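Local atomic coordinates of CDP-glucose-4,6-dehydratase (Yersinia pseudotuberculosis, PDB entry 1RKX), a protein that catalyses the dehydration of CDP-D-glucose to CDP-4-dehydro-6-deoxy-D-glucose, very probably using its bound NAD as the hydride carrier, as in related short-chain dehydrogenase/reductase enzymes. Residues 334-337 and 341-344; 318-321 and 327-330; 234-239 and 351-356. One frame throughout, in Å; residues are numbered along the deposited sequence.

Contact 1 of 3, residues 334-337 and 341-344; sequences KNWL and DMHE
The short turn that joins helix 322-338 to helix 342-355 brings Met342, in the first turn of the second helix, against Trp336 near the end of the first. The thioether lies across the helix backbone rather than against a side-chain tip: Met342 SD sits 3.6 Å from Trp336 CA and 3.8 Å from Asn335 C. Bends at chi2 and chi3 fold the Met342 chain over the backbone, leaving CE 3.9 Å from Trp336 N. On the near side of the sulfur, Met342 CG meets the indole at its edge, close to the ring plane, 3.9 Å from Trp336 CD1. That edge is available because Trp336 CG is anti to its backbone N (chi1 168°), while the rest of the indole leads away from the turn. Asp341 caps the incoming helix with a single oxygen: OD1 accepts from His343 N at 2.9 Å and, from above the carboxylate plane, from Glu344 N at 3.2 Å. The Glu344 bond is the straighter of the two. His343 ND1 in turn donates to Glu344 OE2 at 3.2 Å, with the oxygen in the imidazole plane. Beyond the turn, the Trp336 ring meets Trp202 edge-to-face and touches Glu216 of helix 207-216 and Pro47 of a loop.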
ATOM      1  N   LYS C 334      -0.467  38.786  27.295  1.00 31.91           N
ATOM      2  CA  LYS C 334      -0.672  39.866  28.255  1.00 35.54           C
ATOM      3  C   LYS C 334       0.609  40.614  28.611  1.00 34.21           C
ATOM      4  O   LYS C 334       0.565  41.801  28.930  1.00 34.08           O
ATOM      5  CB  LYS C 334      -1.386  39.369  29.520  1.00 38.83           C
ATOM      6  CG  LYS C 334      -0.888  38.072  30.113  1.00 42.72           C
ATOM      7  CD  LYS C 334      -1.681  37.740  31.382  1.00 45.43           C
ATOM      8  CE  LYS C 334      -3.190  37.742  31.130  1.00 45.22           C
ATOM      9  NZ  LYS C 334      -3.979  37.473  32.368  1.00 44.68           N
ATOM     10  N   ASN C 335       1.753  39.941  28.556  1.00 31.17           N
ATOM     11  CA  ASN C 335       2.994  40.641  28.837  1.00 29.19           C
ATOM     12  C   ASN C 335       3.236  41.623  27.695  1.00 27.65           C
ATOM     13  O   ASN C 335       3.689  42.748  27.913  1.00 29.71           O
ATOM     14  CB  ASN C 335       4.168  39.672  28.961  1.00 27.60           C
ATOM     15  CG  ASN C 335       4.429  39.262  30.401  1.00 29.19           C
ATOM     16  OD1 ASN C 335       3.864  38.283  30.900  1.00 27.47           O
ATOM     17  ND2 ASN C 335       5.277  40.029  31.089  1.00 26.53           N
ATOM     18  N   TRP C 336       2.921  41.194  26.477  1.00 28.03           N
ATOM     19  CA  TRP C 336       3.078  42.050  25.308  1.00 26.43           C
ATOM     20  C   TRP C 336       2.146  43.252  25.441  1.00 26.21           C
ATOM     21  O   TRP C 336       2.548  44.391  25.208  1.00 24.65           O
ATOM     22  CB  TRP C 336       2.742  41.271  24.032  1.00 25.84           C
ATOM     23  CG  TRP C 336       2.599  42.145  22.822  1.00 25.70           C
ATOM     24  CD1 TRP C 336       3.580  42.877  22.215  1.00 26.43           C
ATOM     25  CD2 TRP C 336       1.394  42.411  22.101  1.00 27.14           C
ATOM     26  NE1 TRP C 336       3.059  43.586  21.161  1.00 25.88           N
ATOM     27  CE2 TRP C 336       1.718  43.319  21.068  1.00 26.75           C
ATOM     28  CE3 TRP C 336       0.069  41.974  22.227  1.00 27.95           C
ATOM     29  CZ2 TRP C 336       0.763  43.799  20.166  1.00 27.36           C
ATOM     30  CZ3 TRP C 336      -0.881  42.452  21.328  1.00 28.40           C
ATOM     31  CH2 TRP C 336      -0.526  43.356  20.311  1.00 27.95           C
ATOM     32  N   LEU C 337       0.898  42.992  25.822  1.00 29.08           N
ATOM     33  CA  LEU C 337      -0.095  44.049  25.996  1.00 33.61           C
ATOM     34  C   LEU C 337       0.295  45.045  27.089  1.00 33.98           C
ATOM     35  O   LEU C 337       0.013  46.240  26.977  1.00 32.56           O
ATOM     36  CB  LEU C 337      -1.459  43.443  26.343  1.00 38.99           C
ATOM     37  CG  LEU C 337      -2.204  42.676  25.249  1.00 44.28           C
ATOM     38  CD1 LEU C 337      -3.415  41.979  25.847  1.00 47.35           C
ATOM     39  CD2 LEU C 337      -2.629  43.638  24.151  1.00 46.67           C
ATOM     40  N   ASP C 341       9.116  43.806  27.780  1.00 28.68           N
ATOM     41  CA  ASP C 341      10.142  43.680  26.750  1.00 28.13           C
ATOM     42  C   ASP C 341       9.977  42.261  26.218  1.00 28.14           C
ATOM     43  O   ASP C 341      10.369  41.297  26.876  1.00 26.41           O
ATOM     44  CB  ASP C 341      11.537  43.838  27.363  1.00 28.90           C
ATOM     45  CG  ASP C 341      12.653  43.726  26.331  1.00 31.37           C
ATOM     46  OD1 ASP C 341      12.510  42.946  25.366  1.00 31.52           O
ATOM     47  OD2 ASP C 341      13.690  44.408  26.492  1.00 32.33           O
ATOM     48  N   MET C 342       9.402  42.130  25.027  1.00 27.58           N
ATOM     49  CA  MET C 342       9.162  40.807  24.467  1.00 26.68           C
ATOM     50  C   MET C 342      10.384  40.101  23.903  1.00 26.06           C
ATOM     51  O   MET C 342      10.334  38.909  23.611  1.00 26.23           O
ATOM     52  CB  MET C 342       8.039  40.881  23.435  1.00 27.28           C
ATOM     53  CG  MET C 342       6.732  41.414  24.023  1.00 26.24           C
ATOM     54  SD  MET C 342       6.345  40.682  25.639  1.00 25.73           S
ATOM     55  CE  MET C 342       5.878  38.999  25.161  1.00 27.29           C
ATOM     56  N   HIS C 343      11.491  40.822  23.753  1.00 28.05           N
ATOM     57  CA  HIS C 343      12.702  40.177  23.268  1.00 26.49           C
ATOM     58  C   HIS C 343      13.213  39.306  24.410  1.00 26.71           C
ATOM     59  O   HIS C 343      13.469  38.117  24.235  1.00 25.50           O
ATOM     60  CB  HIS C 343      13.773  41.202  22.883  1.00 26.95           C
ATOM     61  CG  HIS C 343      15.085  40.581  22.511  1.00 26.60           C
ATOM     62  ND1 HIS C 343      16.142  40.482  23.392  1.00 28.33           N
ATOM     63  CD2 HIS C 343      15.487  39.969  21.373  1.00 28.02           C
ATOM     64  CE1 HIS C 343      17.136  39.834  22.813  1.00 27.77           C
ATOM     65  NE2 HIS C 343      16.765  39.509  21.588  1.00 28.21           N
ATOM     66  N   GLU C 344      13.354  39.911  25.585  1.00 30.76           N
ATOM     67  CA  GLU C 344      13.818  39.183  26.760  1.00 34.71           C
ATOM     68  C   GLU C 344      12.797  38.145  27.199  1.00 28.56           C
ATOM     69  O   GLU C 344      13.164  37.044  27.594  1.00 28.22           O
ATOM     70  CB  GLU C 344      14.085  40.145  27.919  1.00 43.09           C
ATOM     71  CG  GLU C 344      15.290  41.043  27.713  1.00 58.22           C
ATOM     72  CD  GLU C 344      16.537  40.262  27.335  1.00 65.74           C
ATOM     73  OE1 GLU C 344      16.796  39.208  27.956  1.00 69.29           O
ATOM     74  OE2 GLU C 344      17.262  40.706  26.419  1.00 69.04           O
TER

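Contact 2 of 3, residues 318-321 and 327-330; sequences PRWN and EYIV
An offset aromatic stack between Trp320 and Tyr328 ties the loop after helix 308-314 to the helix it leads into, 322-338. The six-membered ring of Trp320 and the phenol ring lie almost parallel, their planes 6° apart and their centroids 4.0 Å apart. The two rings are not in exact register: Trp320 CH2 stands over the middle of the Tyr328 ring, 3.6 Å above its plane, whereas Tyr328 CE1 projects onto the rim of the indole. Their closest approach, Trp320 CZ2 to Tyr328 CZ, is 3.6 Å, and the hydroxyl end of the tyrosine runs out past the rim of the indole, Tyr328 OH lying 3.7 Å from Trp320 CZ2. Both side chains have CG anti to the carbonyl carbon (chi1 -62° in Trp320, -82° in Tyr328), and they reach across a backbone gap of 10.0 Å between Trp320 CA and Tyr328 CA. The loop thus folds back over the second turn of its own helix, whose start is marked by Asn321 as N-cap, with OD1 accepting from Thr324 N. No hydrogen bond crosses between the segments; the contact is dispersive, with flat faces of carbon laid together. The polar edge of the indole looks to the C-terminal tail, where Trp320 NE1 bonds to Thr356 OG1. Trp320 also meets the rings of His234 and Tyr353 edge-to-face, and Tyr328 touches Glu349 and Asn352 of helix 342-355.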
ATOM      1  N   PRO C 318       7.926  15.492  22.557  1.00 31.70           N
ATOM      2  CA  PRO C 318       7.340  16.779  22.938  1.00 32.17           C
ATOM      3  C   PRO C 318       7.520  16.977  24.442  1.00 29.17           C
ATOM      4  O   PRO C 318       7.695  16.006  25.179  1.00 28.38           O
ATOM      5  CB  PRO C 318       5.878  16.633  22.520  1.00 32.68           C
ATOM      6  CG  PRO C 318       5.637  15.158  22.596  1.00 34.47           C
ATOM      7  CD  PRO C 318       6.902  14.588  22.011  1.00 33.08           C
ATOM      8  N   ARG C 319       7.469  18.222  24.898  1.00 26.78           N
ATOM      9  CA  ARG C 319       7.685  18.511  26.311  1.00 28.57           C
ATOM     10  C   ARG C 319       6.507  19.125  27.047  1.00 26.74           C
ATOM     11  O   ARG C 319       6.405  18.985  28.267  1.00 26.82           O
ATOM     12  CB  ARG C 319       8.894  19.440  26.466  1.00 28.90           C
ATOM     13  CG  ARG C 319      10.127  18.967  25.737  1.00 34.23           C
ATOM     14  CD  ARG C 319      11.313  19.878  26.000  1.00 35.23           C
ATOM     15  NE  ARG C 319      12.448  19.481  25.178  1.00 37.57           N
ATOM     16  CZ  ARG C 319      13.698  19.878  25.377  1.00 39.19           C
ATOM     17  NH1 ARG C 319      13.988  20.696  26.385  1.00 39.17           N
ATOM     18  NH2 ARG C 319      14.657  19.453  24.568  1.00 39.64           N
ATOM     19  N   TRP C 320       5.619  19.802  26.324  1.00 24.83           N
ATOM     20  CA  TRP C 320       4.468  20.442  26.957  1.00 26.12           C
ATOM     21  C   TRP C 320       3.109  19.937  26.486  1.00 25.58           C
ATOM     22  O   TRP C 320       2.862  19.827  25.284  1.00 26.05           O
ATOM     23  CB  TRP C 320       4.496  21.956  26.727  1.00 25.76           C
ATOM     24  CG  TRP C 320       5.682  22.678  27.293  1.00 29.07           C
ATOM     25  CD1 TRP C 320       6.547  22.229  28.255  1.00 29.04           C
ATOM     26  CD2 TRP C 320       6.102  24.006  26.964  1.00 29.05           C
ATOM     27  NE1 TRP C 320       7.479  23.201  28.545  1.00 29.88           N
ATOM     28  CE2 TRP C 320       7.226  24.303  27.767  1.00 30.53           C
ATOM     29  CE3 TRP C 320       5.633  24.980  26.068  1.00 30.48           C
ATOM     30  CZ2 TRP C 320       7.892  25.536  27.701  1.00 29.03           C
ATOM     31  CZ3 TRP C 320       6.294  26.205  26.004  1.00 29.60           C
ATOM     32  CH2 TRP C 320       7.412  26.469  26.818  1.00 29.16           C
ATOM     33  N   ASN C 321       2.224  19.638  27.433  1.00 27.45           N
ATOM     34  CA  ASN C 321       0.887  19.199  27.065  1.00 29.19           C
ATOM     35  C   ASN C 321       0.205  20.476  26.591  1.00 28.08           C
ATOM     36  O   ASN C 321       0.787  21.558  26.692  1.00 26.85           O
ATOM     37  CB  ASN C 321       0.148  18.604  28.268  1.00 35.59           C
ATOM     38  CG  ASN C 321       0.075  19.558  29.440  1.00 41.87           C
ATOM     39  OD1 ASN C 321      -0.432  20.671  29.320  1.00 46.36           O
ATOM     40  ND2 ASN C 321       0.579  19.122  30.587  1.00 47.82           N
ATOM     41  N   GLU C 327      -1.191  28.037  28.660  1.00 26.07           N
ATOM     42  CA  GLU C 327      -0.840  28.912  29.768  1.00 31.38           C
ATOM     43  C   GLU C 327       0.270  29.858  29.315  1.00 28.92           C
ATOM     44  O   GLU C 327       0.216  31.055  29.584  1.00 26.80           O
ATOM     45  CB  GLU C 327      -0.396  28.080  30.972  1.00 37.25           C
ATOM     46  CG  GLU C 327       0.177  28.885  32.120  1.00 49.79           C
ATOM     47  CD  GLU C 327       0.212  28.096  33.411  1.00 54.49           C
ATOM     48  OE1 GLU C 327      -0.777  28.157  34.167  1.00 56.93           O
ATOM     49  OE2 GLU C 327       1.219  27.404  33.663  1.00 56.53           O
ATOM     50  N   TYR C 328       1.269  29.323  28.624  1.00 25.71           N
ATOM     51  CA  TYR C 328       2.361  30.152  28.120  1.00 28.22           C
ATOM     52  C   TYR C 328       1.865  31.163  27.075  1.00 28.10           C
ATOM     53  O   TYR C 328       2.359  32.295  27.038  1.00 28.71           O
ATOM     54  CB  TYR C 328       3.465  29.290  27.491  1.00 28.93           C
ATOM     55  CG  TYR C 328       4.459  28.682  28.468  1.00 30.91           C
ATOM     56  CD1 TYR C 328       4.310  27.375  28.934  1.00 29.83           C
ATOM     57  CD2 TYR C 328       5.567  29.412  28.903  1.00 30.90           C
ATOM     58  CE1 TYR C 328       5.245  26.807  29.807  1.00 30.56           C
ATOM     59  CE2 TYR C 328       6.508  28.855  29.775  1.00 32.27           C
ATOM     60  CZ  TYR C 328       6.340  27.554  30.222  1.00 31.95           C
ATOM     61  OH  TYR C 328       7.270  27.006  31.080  1.00 33.81           O
ATOM     62  N   ILE C 329       0.896  30.758  26.242  1.00 26.66           N
ATOM     63  CA  ILE C 329       0.340  31.612  25.184  1.00 27.76           C
ATOM     64  C   ILE C 329      -0.304  32.850  25.784  1.00 28.90           C
ATOM     65  O   ILE C 329      -0.004  33.977  25.392  1.00 25.43           O
ATOM     66  CB  ILE C 329      -0.752  30.884  24.342  1.00 27.25           C
ATOM     67  CG1 ILE C 329      -0.213  29.566  23.785  1.00 31.01           C
ATOM     68  CG2 ILE C 329      -1.238  31.791  23.219  1.00 27.99           C
ATOM     69  CD1 ILE C 329       1.103  29.689  23.109  1.00 31.59           C
ATOM     70  N   VAL C 330      -1.205  32.631  26.733  1.00 26.12           N
ATOM     71  CA  VAL C 330      -1.897  33.731  27.382  1.00 24.99           C
ATOM     72  C   VAL C 330      -0.882  34.624  28.087  1.00 29.09           C
ATOM     73  O   VAL C 330      -0.971  35.850  28.028  1.00 30.32           O
ATOM     74  CB  VAL C 330      -2.940  33.207  28.400  1.00 28.94           C
ATOM     75  CG1 VAL C 330      -3.520  34.366  29.204  1.00 26.08           C
ATOM     76  CG2 VAL C 330      -4.049  32.472  27.665  1.00 22.85           C
TER

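Contact 3 of 3, residues 234-239 and 351-356; sequences HVLEPL and NNYMNT
Tyr353 runs from helix 342-355 across the first turn of helix 236-251, meeting Leu236 along its length and Glu237 at its end. Its CB touches Leu236 CD1 at 3.6 Å. With CG anti to the backbone N (chi1 -175°), the ring then passes under the leucine: Tyr353 CD1 is 3.8 Å from Leu236 CB, and this CB makes a CH-pi contact, 3.9 Å from the ring centroid and 14° off the normal. The two side chains slide past each other in opposite directions. Farther out, Tyr353 CE2 lies 3.8 Å from the backbone Leu236 O. On the other edge Tyr353 CE1 approaches the carboxylate, and at the tip Tyr353 OH donates a short hydrogen bond, 2.5 Å, to Glu237 OE1. The hydroxyl reaches that oxygen on its anti side, 28° out of the carboxylate plane, and carboxylate and ring stand nearly perpendicular. Glu237 bends at chi2 to bring its end round to the tyrosine. The buried carboxylate is gripped further by the backbone of the 318-321 loop, Arg319 N donating to OE1 and Trp320 N to OE2, a surrounding that would probably favour its ionised form. Each segment also steadies an end of its helix: His234 ND1 accepts from Leu236 N at 3.1 Å in a nearly straight capping bond, and Thr356 OG1 donates to Asn352 O at 2.7 Å. The joined helices pack near the cofactor-binding part of the Rossmann fold: Val235 touches Val196 of strand 196-197 and Phe20 of helix 20-31, and Met354 rests on Trp28 of that same helix.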
ATOM      1  N   HIS C 234       2.898  23.758  20.774  1.00 20.11           N
ATOM      2  CA  HIS C 234       3.592  25.023  20.940  1.00 19.01           C
ATOM      3  C   HIS C 234       4.681  25.067  19.876  1.00 18.40           C
ATOM      4  O   HIS C 234       5.303  24.044  19.563  1.00 18.14           O
ATOM      5  CB  HIS C 234       4.196  25.116  22.343  1.00 18.78           C
ATOM      6  CG  HIS C 234       4.729  26.472  22.683  1.00 20.62           C
ATOM      7  ND1 HIS C 234       5.938  26.938  22.213  1.00 21.98           N
ATOM      8  CD2 HIS C 234       4.208  27.470  23.435  1.00 22.80           C
ATOM      9  CE1 HIS C 234       6.140  28.165  22.662  1.00 20.63           C
ATOM     10  NE2 HIS C 234       5.105  28.511  23.406  1.00 24.24           N
ATOM     11  N   VAL C 235       4.905  26.252  19.321  1.00 18.49           N
ATOM     12  CA  VAL C 235       5.895  26.438  18.271  1.00 18.59           C
ATOM     13  C   VAL C 235       7.280  25.883  18.612  1.00 19.18           C
ATOM     14  O   VAL C 235       8.000  25.420  17.731  1.00 17.18           O
ATOM     15  CB  VAL C 235       6.004  27.941  17.882  1.00 19.04           C
ATOM     16  CG1 VAL C 235       6.410  28.778  19.092  1.00 18.59           C
ATOM     17  CG2 VAL C 235       6.994  28.112  16.735  1.00 20.64           C
ATOM     18  N   LEU C 236       7.657  25.911  19.885  1.00 18.15           N
ATOM     19  CA  LEU C 236       8.969  25.399  20.262  1.00 18.28           C
ATOM     20  C   LEU C 236       9.095  23.873  20.155  1.00 18.59           C
ATOM     21  O   LEU C 236      10.203  23.349  20.067  1.00 19.92           O
ATOM     22  CB  LEU C 236       9.324  25.857  21.678  1.00 18.12           C
ATOM     23  CG  LEU C 236       9.409  27.376  21.874  1.00 19.38           C
ATOM     24  CD1 LEU C 236       9.737  27.689  23.328  1.00 20.57           C
ATOM     25  CD2 LEU C 236      10.473  27.965  20.940  1.00 19.53           C
ATOM     26  N   GLU C 237       7.969  23.162  20.153  1.00 19.60           N
ATOM     27  CA  GLU C 237       7.998  21.701  20.058  1.00 18.24           C
ATOM     28  C   GLU C 237       8.595  21.229  18.726  1.00 17.20           C
ATOM     29  O   GLU C 237       9.595  20.516  18.715  1.00 15.14           O
ATOM     30  CB  GLU C 237       6.589  21.134  20.263  1.00 19.09           C
ATOM     31  CG  GLU C 237       5.957  21.542  21.605  1.00 20.54           C
ATOM     32  CD  GLU C 237       6.256  20.578  22.750  1.00 22.42           C
ATOM     33  OE1 GLU C 237       7.411  20.107  22.879  1.00 22.65           O
ATOM     34  OE2 GLU C 237       5.330  20.299  23.541  1.00 20.19           O
ATOM     35  N   PRO C 238       7.989  21.603  17.585  1.00 16.11           N
ATOM     36  CA  PRO C 238       8.603  21.135  16.342  1.00 18.33           C
ATOM     37  C   PRO C 238       9.989  21.743  16.135  1.00 17.43           C
ATOM     38  O   PRO C 238      10.885  21.083  15.612  1.00 17.65           O
ATOM     39  CB  PRO C 238       7.604  21.570  15.268  1.00 17.05           C
ATOM     40  CG  PRO C 238       6.926  22.770  15.887  1.00 17.61           C
ATOM     41  CD  PRO C 238       6.725  22.308  17.313  1.00 16.66           C
ATOM     42  N   LEU C 239      10.167  22.994  16.553  1.00 17.43           N
ATOM     43  CA  LEU C 239      11.464  23.647  16.393  1.00 19.14           C
ATOM     44  C   LEU C 239      12.559  22.874  17.128  1.00 18.64           C
ATOM     45  O   LEU C 239      13.683  22.761  16.636  1.00 17.52           O
ATOM     46  CB  LEU C 239      11.403  25.097  16.889  1.00 18.88           C
ATOM     47  CG  LEU C 239      11.052  26.147  15.823  1.00 21.24           C
ATOM     48  CD1 LEU C 239       9.774  25.759  15.097  1.00 22.47           C
ATOM     49  CD2 LEU C 239      10.919  27.516  16.473  1.00 19.73           C
ATOM     50  N   ASN C 351      14.221  29.475  27.227  1.00 29.44           N
ATOM     51  CA  ASN C 351      14.965  28.870  28.330  1.00 31.69           C
ATOM     52  C   ASN C 351      14.060  27.953  29.150  1.00 28.69           C
ATOM     53  O   ASN C 351      14.466  26.862  29.546  1.00 29.02           O
ATOM     54  CB  ASN C 351      15.570  29.946  29.238  1.00 36.47           C
ATOM     55  CG  ASN C 351      16.700  30.704  28.570  1.00 43.22           C
ATOM     56  OD1 ASN C 351      17.545  30.116  27.890  1.00 45.10           O
ATOM     57  ND2 ASN C 351      16.732  32.016  28.773  1.00 46.83           N
ATOM     58  N   ASN C 352      12.835  28.404  29.406  1.00 28.13           N
ATOM     59  CA  ASN C 352      11.881  27.603  30.164  1.00 29.27           C
ATOM     60  C   ASN C 352      11.642  26.281  29.447  1.00 27.90           C
ATOM     61  O   ASN C 352      11.544  25.230  30.079  1.00 26.04           O
ATOM     62  CB  ASN C 352      10.556  28.355  30.313  1.00 30.60           C
ATOM     63  CG  ASN C 352      10.633  29.474  31.333  1.00 35.38           C
ATOM     64  OD1 ASN C 352       9.774  30.356  31.370  1.00 38.11           O
ATOM     65  ND2 ASN C 352      11.659  29.436  32.176  1.00 35.23           N
ATOM     66  N   TYR C 353      11.550  26.339  28.121  1.00 25.51           N
ATOM     67  CA  TYR C 353      11.325  25.136  27.329  1.00 26.18           C
ATOM     68  C   TYR C 353      12.517  24.195  27.443  1.00 26.17           C
ATOM     69  O   TYR C 353      12.357  23.011  27.737  1.00 26.69           O
ATOM     70  CB  TYR C 353      11.121  25.490  25.854  1.00 24.87           C
ATOM     71  CG  TYR C 353      10.770  24.294  25.005  1.00 23.92           C
ATOM     72  CD1 TYR C 353       9.452  23.854  24.903  1.00 22.57           C
ATOM     73  CD2 TYR C 353      11.761  23.571  24.336  1.00 21.74           C
ATOM     74  CE1 TYR C 353       9.127  22.722  24.160  1.00 23.36           C
ATOM     75  CE2 TYR C 353      11.446  22.442  23.590  1.00 23.33           C
ATOM     76  CZ  TYR C 353      10.125  22.023  23.509  1.00 22.00           C
ATOM     77  OH  TYR C 353       9.804  20.903  22.781  1.00 23.28           O
ATOM     78  N   MET C 354      13.713  24.716  27.194  1.00 29.44           N
ATOM     79  CA  MET C 354      14.905  23.885  27.266  1.00 31.69           C
ATOM     80  C   MET C 354      15.134  23.278  28.636  1.00 32.03           C
ATOM     81  O   MET C 354      15.632  22.160  28.738  1.00 31.92           O
ATOM     82  CB  MET C 354      16.144  24.676  26.849  1.00 33.31           C
ATOM     83  CG  MET C 354      16.209  24.968  25.361  1.00 40.77           C
ATOM     84  SD  MET C 354      17.908  25.094  24.772  1.00 44.40           S
ATOM     85  CE  MET C 354      18.293  26.794  25.220  1.00 45.94           C
ATOM     86  N   ASN C 355      14.766  24.008  29.687  1.00 32.82           N
ATOM     87  CA  ASN C 355      14.945  23.522  31.051  1.00 36.13           C
ATOM     88  C   ASN C 355      13.829  22.596  31.526  1.00 38.92           C
ATOM     89  O   ASN C 355      13.952  21.968  32.578  1.00 38.42           O
ATOM     90  CB  ASN C 355      15.078  24.695  32.025  1.00 35.79           C
ATOM     91  CG  ASN C 355      16.344  25.497  31.803  1.00 34.92           C
ATOM     92  OD1 ASN C 355      17.435  24.938  31.705  1.00 34.41           O
ATOM     93  ND2 ASN C 355      16.208  26.815  31.735  1.00 34.48           N
ATOM     94  N   THR C 356      12.738  22.516  30.768  1.00 42.83           N
ATOM     95  CA  THR C 356      11.631  21.640  31.147  1.00 46.41           C
ATOM     96  C   THR C 356      12.142  20.205  31.141  1.00 54.79           C
ATOM     97  O   THR C 356      12.473  19.662  30.089  1.00 52.83           O
ATOM     98  CB  THR C 356      10.446  21.764  30.170  1.00 41.11           C
ATOM     99  OG1 THR C 356       9.918  23.095  30.230  1.00 36.01           O
ATOM    100  CG2 THR C 356       9.343  20.779  30.541  1.00 36.98           C
TER

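Contact 3 is the fully buried one and lies nearest the centre of the chain; contacts 1 and 2 are partly buried and farther out. Contacts 1 and 2 both use helix 322-338, one near its end and the other in its earlier turns, with centres about 17 Å apart, while contacts 1 and 3 share helix 342-355 from opposite ends. Contacts 2 and 3 join directly through the 318-321 loop, their centres about 8 Å apart. Chemistry follows place: a thioether on backbone closes the short turn, parallel rings hold the loop, and a buried hydroxyl-carboxylate bond joins helices distant in sequence. Contacts 1 and 2 are nested within the long loop that contact 3 closes.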